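Local coordinates for protein Sodium/sialic acid symporter SiaT (Proteus mirabilis, PDB 5NV9) that couples the inward Na+ gradient to the uptake of the sialic acid N-acetylneuraminic acid across the inner membrane, taking up two Na+ ions per substrate, at residues F95-F100 with F422-F427; P155-I159 with A392-L397; L295-Y299 with I315-F319. All coordinates share one frame; numbering follows the deposited sequence.

Interaction 1: F95-F100 with F422-F427; sequences FYIPFF and FMLGIF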
loop_
_atom_site.group_PDB
_atom_site.type_symbol
_atom_site.label_atom_id
_atom_site.label_comp_id
_atom_site.label_asym_id
_atom_site.label_seq_id
_atom_site.Cartn_x
_atom_site.Cartn_y
_atom_site.Cartn_z
ATOM N N PHE A 95 -6.826 10.710 -17.619
ATOM C CA PHE A 95 -5.621 10.632 -18.461
ATOM C C PHE A 95 -4.986 9.261 -18.507
ATOM O O PHE A 95 -4.332 8.969 -19.518
ATOM C CB PHE A 95 -4.614 11.681 -18.037
ATOM C CG PHE A 95 -5.109 13.077 -18.234
ATOM C CD1 PHE A 95 -5.402 13.541 -19.502
ATOM C CD2 PHE A 95 -5.279 13.936 -17.162
ATOM C CE1 PHE A 95 -5.889 14.832 -19.696
ATOM C CE2 PHE A 95 -5.719 15.233 -17.350
ATOM C CZ PHE A 95 -6.048 15.675 -18.621
ATOM N N TYR A 96 -5.132 8.439 -17.444
ATOM C CA TYR A 96 -4.359 7.162 -17.339
ATOM C C TYR A 96 -5.240 5.979 -17.654
ATOM O O TYR A 96 -4.934 5.205 -18.524
ATOM C CB TYR A 96 -3.717 7.007 -15.957
ATOM C CG TYR A 96 -2.524 7.936 -15.644
ATOM C CD1 TYR A 96 -2.698 9.258 -15.332
ATOM C CD2 TYR A 96 -1.220 7.431 -15.628
ATOM C CE1 TYR A 96 -1.613 10.116 -15.053
ATOM C CE2 TYR A 96 -0.118 8.242 -15.319
ATOM C CZ TYR A 96 -0.317 9.590 -15.062
ATOM O OH TYR A 96 0.803 10.337 -14.781
ATOM N N ILE A 97 -6.381 5.868 -16.954
ATOM C CA ILE A 97 -7.269 4.654 -17.024
ATOM C C ILE A 97 -7.728 4.228 -18.445
ATOM O O ILE A 97 -7.653 3.005 -18.777
ATOM C CB ILE A 97 -8.425 4.731 -16.010
ATOM C CG1 ILE A 97 -7.850 4.400 -14.625
ATOM C CG2 ILE A 97 -9.576 3.814 -16.388
ATOM C CD1 ILE A 97 -8.800 4.649 -13.461
ATOM N N PRO A 98 -8.008 5.198 -19.317
ATOM C CA PRO A 98 -8.329 4.808 -20.711
ATOM C C PRO A 98 -7.240 4.035 -21.436
ATOM O O PRO A 98 -7.563 3.100 -22.177
ATOM C CB PRO A 98 -8.649 6.147 -21.403
ATOM C CG PRO A 98 -9.031 7.068 -20.286
ATOM C CD PRO A 98 -8.161 6.654 -19.115
ATOM N N PHE A 99 -5.967 4.368 -21.207
ATOM C CA PHE A 99 -4.876 3.588 -21.824
ATOM C C PHE A 99 -4.811 2.201 -21.272
ATOM O O PHE A 99 -4.723 1.223 -22.029
ATOM C CB PHE A 99 -3.518 4.281 -21.672
ATOM C CG PHE A 99 -3.381 5.483 -22.572
ATOM C CD1 PHE A 99 -3.843 6.707 -22.181
ATOM C CD2 PHE A 99 -2.796 5.357 -23.833
ATOM C CE1 PHE A 99 -3.746 7.780 -23.026
ATOM C CE2 PHE A 99 -2.690 6.443 -24.667
ATOM C CZ PHE A 99 -3.180 7.655 -24.266
ATOM N N PHE A 100 -4.912 2.116 -19.948
ATOM C CA PHE A 100 -4.817 0.847 -19.249
ATOM C C PHE A 100 -5.961 -0.078 -19.707
ATOM O O PHE A 100 -5.745 -1.277 -19.933
ATOM C CB PHE A 100 -4.885 1.037 -17.699
ATOM C CG PHE A 100 -3.636 1.654 -17.067
ATOM C CD1 PHE A 100 -2.355 1.234 -17.408
ATOM C CD2 PHE A 100 -3.744 2.634 -16.093
ATOM C CE1 PHE A 100 -1.208 1.812 -16.791
ATOM C CE2 PHE A 100 -2.616 3.210 -15.489
ATOM C CZ PHE A 100 -1.346 2.795 -15.820
ATOM N N PHE A 422 5.746 7.057 -16.391
ATOM C CA PHE A 422 4.347 7.192 -16.708
ATOM C C PHE A 422 3.942 8.630 -16.985
ATOM O O PHE A 422 3.151 8.889 -17.901
ATOM C CB PHE A 422 3.376 6.528 -15.622
ATOM C CG PHE A 422 3.378 5.011 -15.647
ATOM C CD1 PHE A 422 4.321 4.303 -14.976
ATOM C CD2 PHE A 422 2.448 4.307 -16.391
ATOM C CE1 PHE A 422 4.343 2.908 -15.017
ATOM C CE2 PHE A 422 2.443 2.935 -16.428
ATOM C CZ PHE A 422 3.400 2.233 -15.745
HETATM N N MSE A 423 4.417 9.558 -16.177
HETATM C CA MSE A 423 4.086 10.988 -16.367
HETATM C C MSE A 423 4.603 11.473 -17.689
HETATM O O MSE A 423 3.908 12.145 -18.453
HETATM C CB MSE A 423 4.717 11.853 -15.270
HETATM C CG MSE A 423 4.155 11.547 -13.894
HETATM SE SE MSE A 423 4.916 12.718 -12.499
HETATM C CE MSE A 423 4.176 14.321 -13.313
ATOM N N LEU A 424 5.806 11.046 -18.006
ATOM C CA LEU A 424 6.486 11.419 -19.286
ATOM C C LEU A 424 5.740 10.859 -20.503
ATOM O O LEU A 424 5.406 11.579 -21.420
ATOM C CB LEU A 424 7.921 10.898 -19.268
ATOM C CG LEU A 424 8.758 11.205 -20.521
ATOM C CD1 LEU A 424 9.085 12.662 -20.521
ATOM C CD2 LEU A 424 10.014 10.370 -20.588
ATOM N N GLY A 425 5.409 9.563 -20.458
ATOM C CA GLY A 425 4.656 8.962 -21.555
ATOM C C GLY A 425 3.291 9.585 -21.737
ATOM O O GLY A 425 2.825 9.797 -22.862
ATOM N N ILE A 426 2.617 9.822 -20.622
ATOM C CA ILE A 426 1.234 10.260 -20.662
ATOM C C ILE A 426 1.173 11.730 -21.037
ATOM O O ILE A 426 0.317 12.112 -21.783
ATOM C CB ILE A 426 0.459 9.932 -19.319
ATOM C CG1 ILE A 426 0.217 8.412 -19.138
ATOM C CG2 ILE A 426 -0.871 10.692 -19.213
ATOM C CD1 ILE A 426 -0.715 7.734 -20.133
ATOM N N PHE A 427 2.075 12.556 -20.552
ATOM C CA PHE A 427 1.917 14.006 -20.751
ATOM C C PHE A 427 2.857 14.695 -21.743
ATOM O O PHE A 427 2.638 15.843 -22.077
ATOM C CB PHE A 427 1.987 14.706 -19.400
ATOM C CG PHE A 427 0.834 14.326 -18.496
ATOM C CD1 PHE A 427 -0.438 14.770 -18.787
ATOM C CD2 PHE A 427 1.024 13.463 -17.414
ATOM C CE1 PHE A 427 -1.521 14.424 -17.978
ATOM C CE2 PHE A 427 -0.044 13.133 -16.586
ATOM C CZ PHE A 427 -1.320 13.611 -16.865
#
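Y96 enters the 422-427 helix as a knob into a hole, its ring lodged among F422, M423, I426 and F427. I426 CG1 lies over one face of the ring in a CH-pi contact, 4.2 Å from the centroid of the Y96 ring, while F422 CB meets the ring edge near its plane. At the phenol end, Y96 OH comes 3.4 Å from F427 CE2 and 3.7 Å from M423 CG, so the hydroxyl oxygen lies against carbon on this side. F427 also turns its ring edge toward the face of F95: this T-shaped pair has centroids 5.4 Å apart and planes at 69°. F95, Y96 and F427 thus make an aromatic cluster where the 95-100 and 422-427 segments of helices 89-102 and 415-427 cross almost perpendicularly, at 86°, on the cytoplasmic side of this LeuT-fold transporter. Two flanking contacts widen the patch: I426 CD1 reaches F99 CD1 at 3.9 Å, and F422 CE2 meets the edge of the F100 ring. With CG1 anti to the carbonyl carbon (chi1 -70°), I426 puts CG1 over the Y96 ring and CG2, anti to the backbone N, against F95 CB. Beyond this shell, T252 of helix 236-253 touches Y96, and Y111 and L112 of helix 110-115 back I426 and F422. R115 NE is hydrogen-bonded to G425 O.

Interaction 2: P155-I159 with A392-L397; sequences PVVLI and AIWLVL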
loop_
_atom_site.group_PDB
_atom_site.type_symbol
_atom_site.label_atom_id
_atom_site.label_comp_id
_atom_site.label_asym_id
_atom_site.label_seq_id
_atom_site.Cartn_x
_atom_site.Cartn_y
_atom_site.Cartn_z
ATOM N N PRO A 155 7.185 -15.473 17.683
ATOM C CA PRO A 155 7.193 -14.702 16.440
ATOM C C PRO A 155 6.920 -15.515 15.186
ATOM O O PRO A 155 6.137 -15.087 14.344
ATOM C CB PRO A 155 8.617 -14.147 16.384
ATOM C CG PRO A 155 8.989 -13.958 17.783
ATOM C CD PRO A 155 8.297 -15.064 18.564
ATOM N N VAL A 156 7.514 -16.701 15.084
ATOM C CA VAL A 156 7.357 -17.528 13.883
ATOM C C VAL A 156 5.970 -18.107 13.673
ATOM O O VAL A 156 5.509 -18.190 12.547
ATOM C CB VAL A 156 8.443 -18.607 13.831
ATOM C CG1 VAL A 156 8.157 -19.611 12.718
ATOM C CG2 VAL A 156 9.809 -17.922 13.684
ATOM N N VAL A 157 5.284 -18.476 14.752
ATOM C CA VAL A 157 3.914 -18.908 14.666
ATOM C C VAL A 157 3.022 -17.739 14.197
ATOM O O VAL A 157 2.131 -17.878 13.344
ATOM C CB VAL A 157 3.430 -19.414 16.029
ATOM C CG1 VAL A 157 1.939 -19.720 15.969
ATOM C CG2 VAL A 157 4.245 -20.626 16.472
ATOM N N LEU A 158 3.312 -16.579 14.732
ATOM C CA LEU A 158 2.629 -15.381 14.330
ATOM C C LEU A 158 2.832 -15.115 12.819
ATOM O O LEU A 158 1.900 -14.713 12.093
ATOM C CB LEU A 158 3.123 -14.237 15.196
ATOM C CG LEU A 158 2.264 -13.079 15.669
ATOM C CD1 LEU A 158 0.902 -13.495 16.230
ATOM C CD2 LEU A 158 3.027 -12.348 16.768
ATOM N N ILE A 159 4.038 -15.377 12.331
ATOM C CA ILE A 159 4.301 -15.232 10.914
ATOM C C ILE A 159 3.549 -16.272 10.096
ATOM O O ILE A 159 3.135 -15.975 8.961
ATOM C CB ILE A 159 5.811 -15.282 10.638
ATOM C CG1 ILE A 159 6.442 -14.044 11.235
ATOM C CG2 ILE A 159 6.095 -15.378 9.167
ATOM C CD1 ILE A 159 7.955 -14.029 11.255
ATOM N N ALA A 392 10.882 -11.585 6.403
ATOM C CA ALA A 392 10.202 -11.224 7.623
ATOM C C ALA A 392 10.725 -11.997 8.810
ATOM O O ALA A 392 10.907 -11.425 9.864
ATOM C CB ALA A 392 8.689 -11.412 7.485
ATOM N N ILE A 393 10.963 -13.288 8.674
ATOM C CA ILE A 393 11.604 -14.007 9.759
ATOM C C ILE A 393 12.988 -13.411 10.130
ATOM O O ILE A 393 13.311 -13.319 11.323
ATOM C CB ILE A 393 11.759 -15.515 9.468
ATOM C CG1 ILE A 393 10.412 -16.237 9.630
ATOM C CG2 ILE A 393 12.780 -16.118 10.425
ATOM C CD1 ILE A 393 10.302 -17.514 8.825
ATOM N N TRP A 394 13.784 -13.027 9.125
ATOM C CA TRP A 394 15.110 -12.489 9.347
ATOM C C TRP A 394 15.007 -11.145 10.095
ATOM O O TRP A 394 15.721 -10.910 11.082
ATOM C CB TRP A 394 15.852 -12.453 7.990
ATOM C CG TRP A 394 17.162 -11.694 7.825
ATOM C CD1 TRP A 394 18.007 -11.248 8.800
ATOM C CD2 TRP A 394 17.797 -11.349 6.561
ATOM N NE1 TRP A 394 19.108 -10.629 8.230
ATOM C CE2 TRP A 394 18.998 -10.670 6.864
ATOM C CE3 TRP A 394 17.455 -11.551 5.206
ATOM C CZ2 TRP A 394 19.851 -10.179 5.877
ATOM C CZ3 TRP A 394 18.312 -11.061 4.219
ATOM C CH2 TRP A 394 19.500 -10.385 4.565
ATOM N N LEU A 395 14.089 -10.293 9.676
ATOM C CA LEU A 395 13.902 -8.987 10.326
ATOM C C LEU A 395 13.522 -9.114 11.796
ATOM O O LEU A 395 13.947 -8.315 12.630
ATOM C CB LEU A 395 12.842 -8.157 9.603
ATOM C CG LEU A 395 13.261 -7.534 8.270
ATOM C CD1 LEU A 395 12.042 -7.015 7.497
ATOM C CD2 LEU A 395 14.299 -6.426 8.476
ATOM N N VAL A 396 12.720 -10.131 12.094
ATOM C CA VAL A 396 12.245 -10.390 13.432
ATOM C C VAL A 396 13.387 -10.907 14.320
ATOM O O VAL A 396 13.742 -10.253 15.311
ATOM C CB VAL A 396 11.020 -11.347 13.420
ATOM C CG1 VAL A 396 10.657 -11.775 14.821
ATOM C CG2 VAL A 396 9.822 -10.660 12.795
ATOM N N LEU A 397 13.989 -12.034 13.946
ATOM C CA LEU A 397 14.927 -12.731 14.827
ATOM C C LEU A 397 16.302 -12.057 14.975
ATOM O O LEU A 397 16.977 -12.272 15.979
ATOM C CB LEU A 397 15.084 -14.203 14.387
ATOM C CG LEU A 397 13.796 -15.030 14.504
ATOM C CD1 LEU A 397 13.979 -16.450 14.005
ATOM C CD2 LEU A 397 13.250 -15.033 15.933
#
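In I159, CG1 stands anti to the carbonyl carbon (chi1 -68°) and the chain then runs extended, carrying CD1 across to the 392-397 helix. There the methyl lies 3.7 Å from I393 CG1 and 4.1 Å from V396 CG2, and it also comes 4.2 Å from A392 O. V396 splits its two methyls between partners: with chi1 at 172°, CG1 takes the place anti to the backbone nitrogen and meets the P155 ring, while CG2 is left for I159. V396 CG1 and P155 CB are 3.5 Å apart, tighter than ordinary van der Waals contact, and P155 CG follows at 4.0 Å from the same V396 CG1. V156 adds a looser margin, its CG2 standing 4.4 Å from both I393 CG1 and L397 CD1. I159 gives the most area and L397 is on the surface. This is a wholly aliphatic contact between transmembrane helices of the LeuT fold near their periplasmic ends; the two segments run nearly antiparallel, at 153°, with axes 10.5 Å apart. P155 opens helix 155-203, and D154 OD2 accepts a hydrogen bond from the backbone N of V156 in its first turn. Helix 118-151 packs beside both: R148 touches P155, T140 touches A392, and Y141 touches L395 and V396. This helix also bears the substrate-binding R135, whose side chain is about 11 Å from that of A392.

Interaction 3: L295-Y299 with I315-F319; sequences LFVYY and ILPLF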
loop_
_atom_site.group_PDB
_atom_site.type_symbol
_atom_site.label_atom_id
_atom_site.label_comp_id
_atom_site.label_asym_id
_atom_site.label_seq_id
_atom_site.Cartn_x
_atom_site.Cartn_y
_atom_site.Cartn_z
ATOM N N LEU A 295 -5.452 8.837 22.500
ATOM C CA LEU A 295 -4.597 8.074 23.385
ATOM C C LEU A 295 -3.680 8.959 24.168
ATOM O O LEU A 295 -3.315 8.607 25.291
ATOM C CB LEU A 295 -3.744 7.063 22.623
ATOM C CG LEU A 295 -4.492 5.830 22.071
ATOM C CD1 LEU A 295 -3.636 5.027 21.177
ATOM C CD2 LEU A 295 -5.031 4.946 23.155
ATOM N N PHE A 296 -3.235 10.049 23.513
ATOM C CA PHE A 296 -2.407 11.056 24.121
ATOM C C PHE A 296 -3.132 11.669 25.323
ATOM O O PHE A 296 -2.547 11.786 26.415
ATOM C CB PHE A 296 -2.051 12.124 23.096
ATOM C CG PHE A 296 -1.600 13.389 23.703
ATOM C CD1 PHE A 296 -0.366 13.471 24.261
ATOM C CD2 PHE A 296 -2.422 14.476 23.707
ATOM C CE1 PHE A 296 0.079 14.635 24.860
ATOM C CE2 PHE A 296 -1.996 15.652 24.314
ATOM C CZ PHE A 296 -0.752 15.730 24.897
ATOM N N VAL A 297 -4.394 12.077 25.118
ATOM C CA VAL A 297 -5.213 12.591 26.217
ATOM C C VAL A 297 -5.435 11.528 27.288
ATOM O O VAL A 297 -5.292 11.802 28.475
ATOM C CB VAL A 297 -6.509 13.196 25.736
ATOM C CG1 VAL A 297 -7.307 13.725 26.910
ATOM C CG2 VAL A 297 -6.208 14.317 24.770
ATOM N N TYR A 298 -5.725 10.293 26.881
ATOM C CA TYR A 298 -5.958 9.274 27.832
ATOM C C TYR A 298 -4.736 9.009 28.710
ATOM O O TYR A 298 -4.892 8.883 29.916
ATOM C CB TYR A 298 -6.450 7.982 27.183
ATOM C CG TYR A 298 -6.663 6.830 28.154
ATOM C CD1 TYR A 298 -7.829 6.720 28.932
ATOM C CD2 TYR A 298 -5.707 5.845 28.290
ATOM C CE1 TYR A 298 -8.005 5.664 29.819
ATOM C CE2 TYR A 298 -5.878 4.799 29.165
ATOM C CZ TYR A 298 -7.023 4.687 29.910
ATOM O OH TYR A 298 -7.116 3.574 30.750
ATOM N N TYR A 299 -3.527 8.929 28.151
ATOM C CA TYR A 299 -2.391 8.621 29.003
ATOM C C TYR A 299 -1.794 9.830 29.745
ATOM O O TYR A 299 -0.967 9.640 30.619
ATOM C CB TYR A 299 -1.327 7.813 28.218
ATOM C CG TYR A 299 -1.789 6.408 27.961
ATOM C CD1 TYR A 299 -1.806 5.445 28.990
ATOM C CD2 TYR A 299 -2.191 6.016 26.706
ATOM C CE1 TYR A 299 -2.247 4.140 28.763
ATOM C CE2 TYR A 299 -2.589 4.714 26.447
ATOM C CZ TYR A 299 -2.643 3.760 27.474
ATOM O OH TYR A 299 -3.110 2.471 27.194
ATOM N N ILE A 315 1.820 2.043 21.937
ATOM C CA ILE A 315 0.754 2.599 22.785
ATOM C C ILE A 315 -0.618 2.189 22.292
ATOM O O ILE A 315 -1.446 1.783 23.099
ATOM C CB ILE A 315 0.853 4.142 22.986
ATOM C CG1 ILE A 315 1.966 4.457 23.978
ATOM C CG2 ILE A 315 -0.388 4.751 23.623
ATOM C CD1 ILE A 315 2.441 5.903 23.870
ATOM N N LEU A 316 -0.868 2.239 20.991
ATOM C CA LEU A 316 -2.118 1.710 20.496
ATOM C C LEU A 316 -2.362 0.240 20.877
ATOM O O LEU A 316 -3.402 -0.073 21.474
ATOM C CB LEU A 316 -2.315 1.960 19.006
ATOM C CG LEU A 316 -3.529 1.268 18.361
ATOM C CD1 LEU A 316 -4.869 1.560 19.085
ATOM C CD2 LEU A 316 -3.607 1.637 16.885
ATOM N N PRO A 317 -1.442 -0.678 20.525
ATOM C CA PRO A 317 -1.684 -2.068 20.928
ATOM C C PRO A 317 -1.792 -2.286 22.428
ATOM O O PRO A 317 -2.511 -3.191 22.866
ATOM C CB PRO A 317 -0.461 -2.828 20.411
ATOM C CG PRO A 317 0.387 -1.854 19.649
ATOM C CD PRO A 317 -0.350 -0.555 19.544
ATOM N N LEU A 318 -1.024 -1.514 23.194
ATOM C CA LEU A 318 -1.124 -1.520 24.637
ATOM C C LEU A 318 -2.507 -1.204 25.099
ATOM O O LEU A 318 -3.057 -1.962 25.917
ATOM C CB LEU A 318 -0.165 -0.501 25.258
ATOM C CG LEU A 318 -0.239 -0.567 26.797
ATOM C CD1 LEU A 318 0.390 -1.871 27.262
ATOM C CD2 LEU A 318 0.417 0.634 27.451
ATOM N N PHE A 319 -3.072 -0.093 24.614
ATOM C CA PHE A 319 -4.470 0.234 24.905
ATOM C C PHE A 319 -5.469 -0.859 24.516
ATOM O O PHE A 319 -6.368 -1.186 25.292
ATOM C CB PHE A 319 -4.893 1.537 24.256
ATOM C CG PHE A 319 -6.291 1.966 24.599
ATOM C CD1 PHE A 319 -7.382 1.502 23.878
ATOM C CD2 PHE A 319 -6.534 2.837 25.644
ATOM C CE1 PHE A 319 -8.675 1.896 24.207
ATOM C CE2 PHE A 319 -7.836 3.244 25.975
ATOM C CZ PHE A 319 -8.894 2.782 25.255
#
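L295 starts the contact by spreading its two methyls over the 315-319 turn: CD1 rests 3.7 Å from L316 CA and also reaches I315 CG2, while CD2 stands 3.5 Å from F319 CG. The turn it meets begins the short helix 315-323, which lies with the end of helix 267-301 in the periplasmic region of this LeuT-fold symporter. The two short axes cross at 65°, and the contact is buried. L295 is flanked outside the pair by Y72 of helix 61-73 and I200 of helix 155-203. Further along, Y298 sends its CG anti to the backbone nitrogen, which places its ring beside F319. The edge of F319 points at the face of Y298 in a T-shaped pair, with planes at 89° and F319 CE2 poised 4.0 Å above the centre of the Y298 ring. Y298 CD2 lies over the centre of the neighbouring Y299 ring, within the same segment. K203 of helix 155-203 touches both partners of the T-shaped pair. Y299 closes the segment. Its CG is instead anti to the carbonyl carbon (chi1 -72°), and the ring slides past I315, with Y299 CE2 3.6 Å from I315 CG2. The phenol end goes farther, against both L318 and F319. Y299 OH stops 4.0 Å from L318 CD2 and 3.5 Å from F319 CA, with F319 CB 3.6 Å from the same Y299 OH.

Overall arrangement
The three contacts nest along the chain: interaction 1 closes the widest loop, interaction 2 falls inside it, and interaction 3 lies inside interaction 2, linking neighbours only 16 residues apart. Interaction 1 is at the cytoplasmic side, interactions 2 and 3 at the periplasmic side; its centre is 40 Å from that of interaction 2 and 44 Å from that of interaction 3. Interactions 2 and 3 have centres 26 Å apart and nearest atoms about 11 Å apart. Helix 155-203 joins them: P155-I159 begins it, while I200 and K203 near its far end touch interaction 3. Helix 267-301, whose I267, T270 and L274 touch I97, runs on to carry L295-Y299, so the contacts tie helices at both faces of the transporter.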